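Local coordinates for protein 2,3-bisphosphoglycerate-independent phosphoglycerate mutase (Pyrococcus horikoshii, PDB 2ZKT) that probably interconverts 2-phosphoglycerate and 3-phosphoglycerate in glycolysis without 2,3-bisphosphoglycerate, as a metal-binding member of the alkaline phosphatase superfamily, at residues B[77-80]-B[81-85]; B[277-280]-B[281-284]; B[283-286]-B[287-291]; B[300-303]-B[304-307]. One frame throughout, in Å; residues are numbered along the deposited sequence.

Interaction 1 (B[77-80]-B[81-85]); sequences RGRG and FFEAL
R79 lays one edge of its guanidinium against the carboxylate of E83, four residues on, and both nitrogens of that edge converge on a single oxygen. R79 NE stands 2.6 Å from E83 OE1 in a salt bridge whose N-H...O angle is 143°, while R79 NH2 makes a weaker bond of 2.9 Å to the same E83 OE1. The two flat groups are not coplanar but turned 44° from each other. The arginine chain runs straight from CG to NE, and a bend of the glutamate at chi2 (77°) brings the carboxylate back to meet it. A leucine in place of R79 would probably leave E83 OE1 without its charge partner and the carboxylate freer to turn. The helix starts at this pair: R79 O accepts weak bonds from F82 N and E83 N, and G80 O takes A84 N at 2.9 Å. G78 O approaches the F82 ring obliquely, 3.2 Å from F82 CE2. At G78 the backbone angles would jam any CB against the carbonyl oxygen of R77. R79 NH1 also lies near R99 NE, and a zinc ion is about 9 Å from the R79 side chain. Around helix 80-86, helices 60-67 and 253-261 both touch F82, and V163 of strand 161-166 meets E83 and A84.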
# COMPACT_ATOMS: atom_id res chain seq x y z
N ARG B 77 -20.48 -6.42 30.70
CA ARG B 77 -21.40 -7.34 31.35
C ARG B 77 -21.92 -8.37 30.34
O ARG B 77 -23.08 -8.78 30.39
CB ARG B 77 -22.57 -6.55 31.99
CG ARG B 77 -22.19 -5.75 33.26
CD ARG B 77 -21.90 -6.68 34.43
NE ARG B 77 -21.67 -5.97 35.69
CZ ARG B 77 -20.57 -5.26 35.99
NH1 ARG B 77 -19.57 -5.15 35.11
NH2 ARG B 77 -20.47 -4.67 37.18
N GLY B 78 -21.04 -8.78 29.42
CA GLY B 78 -21.43 -9.77 28.42
C GLY B 78 -21.64 -9.21 27.02
O GLY B 78 -21.67 -7.99 26.83
N ARG B 79 -21.81 -10.11 26.05
CA ARG B 79 -22.01 -9.74 24.64
C ARG B 79 -23.46 -9.62 24.15
O ARG B 79 -23.82 -8.66 23.45
CB ARG B 79 -21.27 -10.75 23.75
CG ARG B 79 -21.55 -10.56 22.26
CD ARG B 79 -20.69 -11.48 21.38
NE ARG B 79 -20.94 -11.22 19.96
CZ ARG B 79 -20.26 -11.78 18.95
NH1 ARG B 79 -19.27 -12.64 19.21
NH2 ARG B 79 -20.57 -11.48 17.69
N GLY B 80 -24.28 -10.62 24.50
CA GLY B 80 -25.67 -10.66 24.07
C GLY B 80 -26.43 -9.35 23.89
O GLY B 80 -26.97 -9.08 22.80
N PHE B 81 -26.46 -8.53 24.94
CA PHE B 81 -27.17 -7.25 24.89
C PHE B 81 -26.76 -6.35 23.72
O PHE B 81 -27.61 -5.69 23.11
CB PHE B 81 -26.98 -6.48 26.20
CG PHE B 81 -28.03 -5.42 26.45
CD1 PHE B 81 -27.90 -4.15 25.87
CD2 PHE B 81 -29.13 -5.68 27.27
CE1 PHE B 81 -28.86 -3.16 26.10
CE2 PHE B 81 -30.10 -4.69 27.51
CZ PHE B 81 -29.96 -3.43 26.93
N PHE B 82 -25.46 -6.32 23.41
CA PHE B 82 -24.95 -5.50 22.31
C PHE B 82 -25.47 -6.05 20.97
O PHE B 82 -25.86 -5.29 20.07
CB PHE B 82 -23.41 -5.50 22.29
CG PHE B 82 -22.77 -4.91 23.52
CD1 PHE B 82 -23.04 -3.59 23.91
CD2 PHE B 82 -21.86 -5.66 24.28
CE1 PHE B 82 -22.43 -3.04 25.03
CE2 PHE B 82 -21.24 -5.11 25.40
CZ PHE B 82 -21.53 -3.79 25.78
N GLU B 83 -25.44 -7.38 20.83
CA GLU B 83 -25.91 -8.04 19.61
C GLU B 83 -27.41 -7.71 19.42
O GLU B 83 -27.84 -7.40 18.31
CB GLU B 83 -25.72 -9.56 19.73
CG GLU B 83 -25.45 -10.29 18.41
CD GLU B 83 -24.01 -10.11 17.90
OE1 GLU B 83 -23.06 -10.37 18.68
OE2 GLU B 83 -23.83 -9.71 16.72
N ALA B 84 -28.19 -7.78 20.50
CA ALA B 84 -29.62 -7.49 20.41
C ALA B 84 -29.88 -6.04 19.98
O ALA B 84 -30.73 -5.76 19.13
CB ALA B 84 -30.28 -7.75 21.77
N LEU B 85 -29.14 -5.09 20.61
CA LEU B 85 -29.30 -3.68 20.24
C LEU B 85 -28.85 -3.47 18.78
O LEU B 85 -29.22 -2.51 18.11
CB LEU B 85 -28.40 -2.79 21.11
CG LEU B 85 -28.76 -2.71 22.61
CD1 LEU B 85 -27.92 -1.65 23.30
CD2 LEU B 85 -30.22 -2.33 22.90

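Interaction 2 (B[277-280]-B[281-284]); sequences NTNE and MAKA
N-capping by N279 opens helix 280-291: its side-chain oxygen folds back onto the first turn and accepts from a backbone N-H there. N279 OD1 lies 2.8 Å from A282 N, a bond bent to 127° and therefore weak, and the same N-H also has N279 O nearby as a second weak acceptor. With CG swung anti to the backbone N (chi1 -160°), the amide comes down beside the A282 methyl, and N279 OD1 is 3.2 Å from A282 CB. The regular ladder then takes over. K283 N bonds to N279 O at 3.3 Å, and A284 N reaches E280 O at 3.0 Å. E280 is built differently from its neighbours: its CG sits between the backbone N and the carbonyl carbon (chi1 64°), close over the following peptide, so that E280 CG is 3.1 Å from M281 N. The bent chain folds the carboxylate back beside the helix start, where E280 OE1 meets R322 in a salt bridge. T278, in the entering loop, has its hydroxyl tied to E275 O and T273 OG1, and this leaves its methyl to face the helix. These parts join the loop after strand 265-267 to a helix packed beside the central sheet of the metalloenzyme domain. Fully extended beyond CG, the K283 side chain runs back past the cap, gives H300 O a weak hydrogen bond from NZ, and crosses the threonine at about a right angle, with K283 NZ 3.4 Å from T278 CG2.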
# COMPACT_ATOMS: atom_id res chain seq x y z
N ASN B 277 -17.69 -6.89 0.10
CA ASN B 277 -18.43 -6.17 -0.94
C ASN B 277 -19.02 -4.82 -0.47
O ASN B 277 -19.83 -4.19 -1.15
CB ASN B 277 -19.54 -7.09 -1.49
CG ASN B 277 -20.53 -7.46 -0.41
OD1 ASN B 277 -20.34 -8.41 0.34
ND2 ASN B 277 -21.58 -6.62 -0.27
N THR B 278 -18.61 -4.41 0.74
CA THR B 278 -19.09 -3.15 1.32
C THR B 278 -18.78 -1.94 0.43
O THR B 278 -17.84 -1.93 -0.36
CB THR B 278 -18.39 -2.97 2.68
OG1 THR B 278 -18.80 -4.02 3.56
CG2 THR B 278 -18.77 -1.62 3.30
N ASN B 279 -19.62 -0.88 0.57
CA ASN B 279 -19.31 0.39 -0.09
C ASN B 279 -18.63 1.36 0.90
O ASN B 279 -19.28 2.10 1.64
CB ASN B 279 -20.63 1.00 -0.59
CG ASN B 279 -20.36 2.03 -1.67
OD1 ASN B 279 -19.56 2.95 -1.51
ND2 ASN B 279 -21.12 1.91 -2.77
N GLU B 280 -17.30 1.35 0.93
CA GLU B 280 -16.53 2.20 1.84
C GLU B 280 -16.66 3.70 1.48
O GLU B 280 -16.66 4.57 2.35
CB GLU B 280 -15.05 1.77 1.83
CG GLU B 280 -14.36 1.95 0.46
CD GLU B 280 -14.40 0.65 -0.32
OE1 GLU B 280 -15.14 -0.25 0.05
OE2 GLU B 280 -13.69 0.55 -1.32
N MET B 281 -16.72 3.98 0.16
CA MET B 281 -16.86 5.36 -0.25
C MET B 281 -18.22 5.92 0.20
O MET B 281 -18.43 7.13 0.32
CB MET B 281 -16.72 5.45 -1.78
CG MET B 281 -15.34 5.01 -2.30
SD MET B 281 -13.97 5.85 -1.47
CE MET B 281 -13.58 7.07 -2.75
N ALA B 282 -19.18 4.98 0.39
CA ALA B 282 -20.49 5.37 0.89
C ALA B 282 -20.43 5.73 2.37
O ALA B 282 -21.13 6.62 2.85
CB ALA B 282 -21.46 4.21 0.67
N LYS B 283 -19.56 5.03 3.09
CA LYS B 283 -19.38 5.29 4.52
C LYS B 283 -18.71 6.65 4.71
O LYS B 283 -19.08 7.42 5.60
CB LYS B 283 -18.52 4.18 5.14
CG LYS B 283 -19.29 2.89 5.41
CD LYS B 283 -18.37 1.80 5.93
CE LYS B 283 -19.16 0.56 6.26
NZ LYS B 283 -18.28 -0.60 6.53
N ALA B 284 -17.73 6.93 3.85
CA ALA B 284 -17.01 8.20 3.91
C ALA B 284 -17.96 9.34 3.57
O ALA B 284 -17.99 10.36 4.25
CB ALA B 284 -15.84 8.18 2.93

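Interaction 3 (B[283-286]-B[287-291]); sequences KAKK and AVELL
K286 leaves the helix with its CB close to the next peptide, 3.2 Å from A287 N, then turns along the helix toward E289 and L290. CG approaches the leucine first, with K286 CG 4.0 Å from L290 CD1. A bend at chi2 (58°) steers the rest of the chain forward: CD passes near the E289 carboxylate, and CE comes down on the leucine tip, K286 CE lying 3.6 Å from L290 CD2. At the end, K286 NZ stands 3.9 Å from E289 OE1, a long salt bridge. The other carboxylate oxygen belongs to K285, which comes from the preceding position and is bent at chi2 and chi4. Its methylenes come nearest, K285 CD being 3.0 Å from E289 OE2, while K285 NZ is 3.8 Å from that oxygen, again a long bridge. E289, extended beyond CG, thus holds its carboxylate between two ammonium groups. An alanine at K286 would probably leave E289 OE1 without its lysine and strip L290 of the methylenes lying across it. Underneath, the backbone rungs are sound, L290 N to K286 O being 2.9 Å at 174°. L290 also meets strands 246-249 and 296-301, K286 touches V249, and A284 and V288 face helix 313-331. Outer charges at K285 and E289, a border lysine and aliphatic residues inside mark an amphipathic helix flanking the sheet of an alpha/beta fold.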
# COMPACT_ATOMS: atom_id res chain seq x y z
N LYS B 283 -19.56 5.03 3.09
CA LYS B 283 -19.38 5.29 4.52
C LYS B 283 -18.71 6.65 4.71
O LYS B 283 -19.08 7.42 5.60
CB LYS B 283 -18.52 4.18 5.14
CG LYS B 283 -19.29 2.89 5.41
CD LYS B 283 -18.37 1.80 5.93
CE LYS B 283 -19.16 0.56 6.26
NZ LYS B 283 -18.28 -0.60 6.53
N ALA B 284 -17.73 6.93 3.85
CA ALA B 284 -17.01 8.20 3.91
C ALA B 284 -17.96 9.34 3.57
O ALA B 284 -17.99 10.36 4.25
CB ALA B 284 -15.84 8.18 2.93
N LYS B 285 -18.74 9.14 2.50
CA LYS B 285 -19.70 10.14 2.06
C LYS B 285 -20.60 10.51 3.25
O LYS B 285 -20.78 11.70 3.56
CB LYS B 285 -20.52 9.58 0.89
CG LYS B 285 -21.38 10.59 0.13
CD LYS B 285 -22.70 10.89 0.86
CE LYS B 285 -23.63 11.74 -0.00
NZ LYS B 285 -23.06 13.09 -0.30
N LYS B 286 -21.13 9.49 3.92
CA LYS B 286 -22.00 9.70 5.07
C LYS B 286 -21.29 10.35 6.27
O LYS B 286 -21.85 11.25 6.92
CB LYS B 286 -22.63 8.36 5.51
CG LYS B 286 -23.68 8.51 6.62
CD LYS B 286 -24.81 9.44 6.18
CE LYS B 286 -25.76 9.74 7.33
NZ LYS B 286 -26.80 10.75 6.93
N ALA B 287 -20.06 9.90 6.57
CA ALA B 287 -19.28 10.45 7.68
C ALA B 287 -19.16 11.97 7.53
O ALA B 287 -19.37 12.72 8.49
CB ALA B 287 -17.88 9.83 7.72
N VAL B 288 -18.82 12.40 6.32
CA VAL B 288 -18.69 13.83 6.01
C VAL B 288 -20.01 14.57 6.25
O VAL B 288 -20.02 15.69 6.78
CB VAL B 288 -18.26 14.04 4.55
CG1 VAL B 288 -18.07 15.54 4.27
CG2 VAL B 288 -16.98 13.27 4.26
N GLU B 289 -21.13 13.95 5.86
CA GLU B 289 -22.45 14.55 6.06
C GLU B 289 -22.71 14.76 7.55
O GLU B 289 -23.02 15.88 7.98
CB GLU B 289 -23.57 13.64 5.50
CG GLU B 289 -23.74 13.64 3.99
CD GLU B 289 -24.94 12.79 3.55
OE1 GLU B 289 -26.08 13.11 3.96
OE2 GLU B 289 -24.74 11.80 2.81
N LEU B 290 -22.57 13.68 8.32
CA LEU B 290 -22.79 13.72 9.77
C LEU B 290 -21.93 14.74 10.52
O LEU B 290 -22.37 15.31 11.52
CB LEU B 290 -22.57 12.32 10.38
CG LEU B 290 -23.53 11.23 9.89
CD1 LEU B 290 -23.03 9.87 10.33
CD2 LEU B 290 -24.95 11.51 10.41
N LEU B 291 -20.71 14.98 10.05
CA LEU B 291 -19.85 15.96 10.72
C LEU B 291 -20.52 17.33 10.75
O LEU B 291 -20.27 18.13 11.65
CB LEU B 291 -18.48 16.05 10.01
CG LEU B 291 -17.42 15.03 10.47
CD1 LEU B 291 -16.22 15.06 9.53
CD2 LEU B 291 -16.98 15.35 11.89

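Interaction 4 (B[300-303]-B[304-307]); sequences HFKP and TDAA. With ZN (zinc ion), chain H.
F301 and T304 meet in the closely packed half of this turn, where strand 296-301 gives way to helix 303-309. The threonine methyl comes in at the edge of the phenyl ring, near its plane, with T304 CG2 3.8 Å from F301 CE2, while P303 CG sits over one face, toward the rim. T304 OG1 bonds to the backbone oxygen of D13, and L319 and I320 of helix 313-331 touch the threonine side chain. The backbone is tight too: D305 N donates to K302 O at 2.7 Å and 150°. Looser, and partly exposed, is the side of K302 and A306. The lysine arches over, bent at chi2 and chi4, and K302 CD comes no nearer than 4.1 Å to D305 CB. Toward D305 it is the end of the chain that makes the polar contact, a salt bridge, K302 NZ reaching D305 OD2 at 3.2 Å on its anti lone pair. That same D305 OD2 binds a zinc ion at 2.1 Å, with H309 and H356 completing the protein ligands, while T349 OG1 holds D305 OD1 and helps fix the carboxylate's rotation. A second zinc lies about 5 Å from the aspartate side chain, a two-metal site as in alkaline phosphatase relatives. Sharing OD2 with zinc places K302 in the second shell of the metal, where it probably helps position that oxygen.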
# COMPACT_ATOMS: atom_id res chain seq x y z
N HIS B 300 -16.66 2.92 11.28
CA HIS B 300 -16.14 1.56 11.41
C HIS B 300 -16.04 0.86 10.04
O HIS B 300 -16.92 0.99 9.20
CB HIS B 300 -17.05 0.79 12.37
CG HIS B 300 -16.50 -0.54 12.80
ND1 HIS B 300 -16.63 -1.68 12.03
CD2 HIS B 300 -15.82 -0.91 13.91
CE1 HIS B 300 -16.06 -2.70 12.66
NE2 HIS B 300 -15.56 -2.26 13.80
N PHE B 301 -14.94 0.12 9.84
CA PHE B 301 -14.69 -0.63 8.60
C PHE B 301 -14.29 -2.03 9.05
O PHE B 301 -13.21 -2.22 9.59
CB PHE B 301 -13.53 0.02 7.82
CG PHE B 301 -13.25 -0.64 6.49
CD1 PHE B 301 -14.17 -0.54 5.43
CD2 PHE B 301 -12.06 -1.35 6.28
CE1 PHE B 301 -13.90 -1.13 4.19
CE2 PHE B 301 -11.78 -1.95 5.05
CZ PHE B 301 -12.70 -1.84 4.00
N LYS B 302 -15.16 -3.02 8.82
CA LYS B 302 -14.92 -4.40 9.28
C LYS B 302 -14.09 -5.40 8.45
O LYS B 302 -13.27 -6.14 9.01
CB LYS B 302 -16.29 -5.05 9.58
CG LYS B 302 -16.22 -6.45 10.19
CD LYS B 302 -15.53 -6.43 11.56
CE LYS B 302 -15.87 -7.69 12.36
NZ LYS B 302 -15.64 -8.95 11.58
N PRO B 303 -14.30 -5.45 7.11
CA PRO B 303 -13.56 -6.39 6.24
C PRO B 303 -12.07 -6.65 6.52
O PRO B 303 -11.59 -7.77 6.31
CB PRO B 303 -13.84 -5.86 4.83
CG PRO B 303 -14.27 -4.43 5.04
CD PRO B 303 -15.09 -4.50 6.30
N THR B 304 -11.33 -5.64 6.98
CA THR B 304 -9.91 -5.88 7.26
C THR B 304 -9.76 -7.02 8.26
O THR B 304 -8.82 -7.81 8.19
CB THR B 304 -9.22 -4.63 7.85
OG1 THR B 304 -10.11 -3.99 8.78
CG2 THR B 304 -8.83 -3.65 6.74
N ASP B 305 -10.72 -7.12 9.19
CA ASP B 305 -10.67 -8.16 10.20
C ASP B 305 -10.92 -9.57 9.68
O ASP B 305 -10.37 -10.55 10.22
CB ASP B 305 -11.66 -7.85 11.33
CG ASP B 305 -11.60 -8.87 12.45
OD1 ASP B 305 -10.52 -9.03 13.07
OD2 ASP B 305 -12.65 -9.52 12.71
N ALA B 306 -11.74 -9.69 8.63
CA ALA B 306 -12.03 -11.01 8.05
C ALA B 306 -10.79 -11.60 7.37
O ALA B 306 -10.50 -12.80 7.50
CB ALA B 306 -13.18 -10.91 7.06
N ALA B 307 -10.06 -10.76 6.64
CA ALA B 307 -8.86 -11.24 5.94
C ALA B 307 -7.86 -11.79 6.95
O ALA B 307 -7.15 -12.77 6.67
CB ALA B 307 -8.24 -10.11 5.14
ZN ZN H . -12.45 -10.52 14.51

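How the interactions relate
Along the chain the order is interaction 1, 2, 3, 4. Interactions 2 and 3 are successive turns of helix 280-291, sharing K283 and A284, with centres 10 Å apart. The chain then returns through strand 296-301 of the eight-stranded mixed sheet. Helix and strand touch directly: K283 NZ makes a weak hydrogen bond to H300 O, and E280 CB packs on F301 CE1. Interaction 1 stands apart on helix 80-86, its centre about 20 Å from that of interaction 4, although their nearest atoms are only about 8 Å apart. Interaction 4, at the strand's end, carries the zinc ligand itself, while R79 of interaction 1 comes within about 9 Å of a zinc ion.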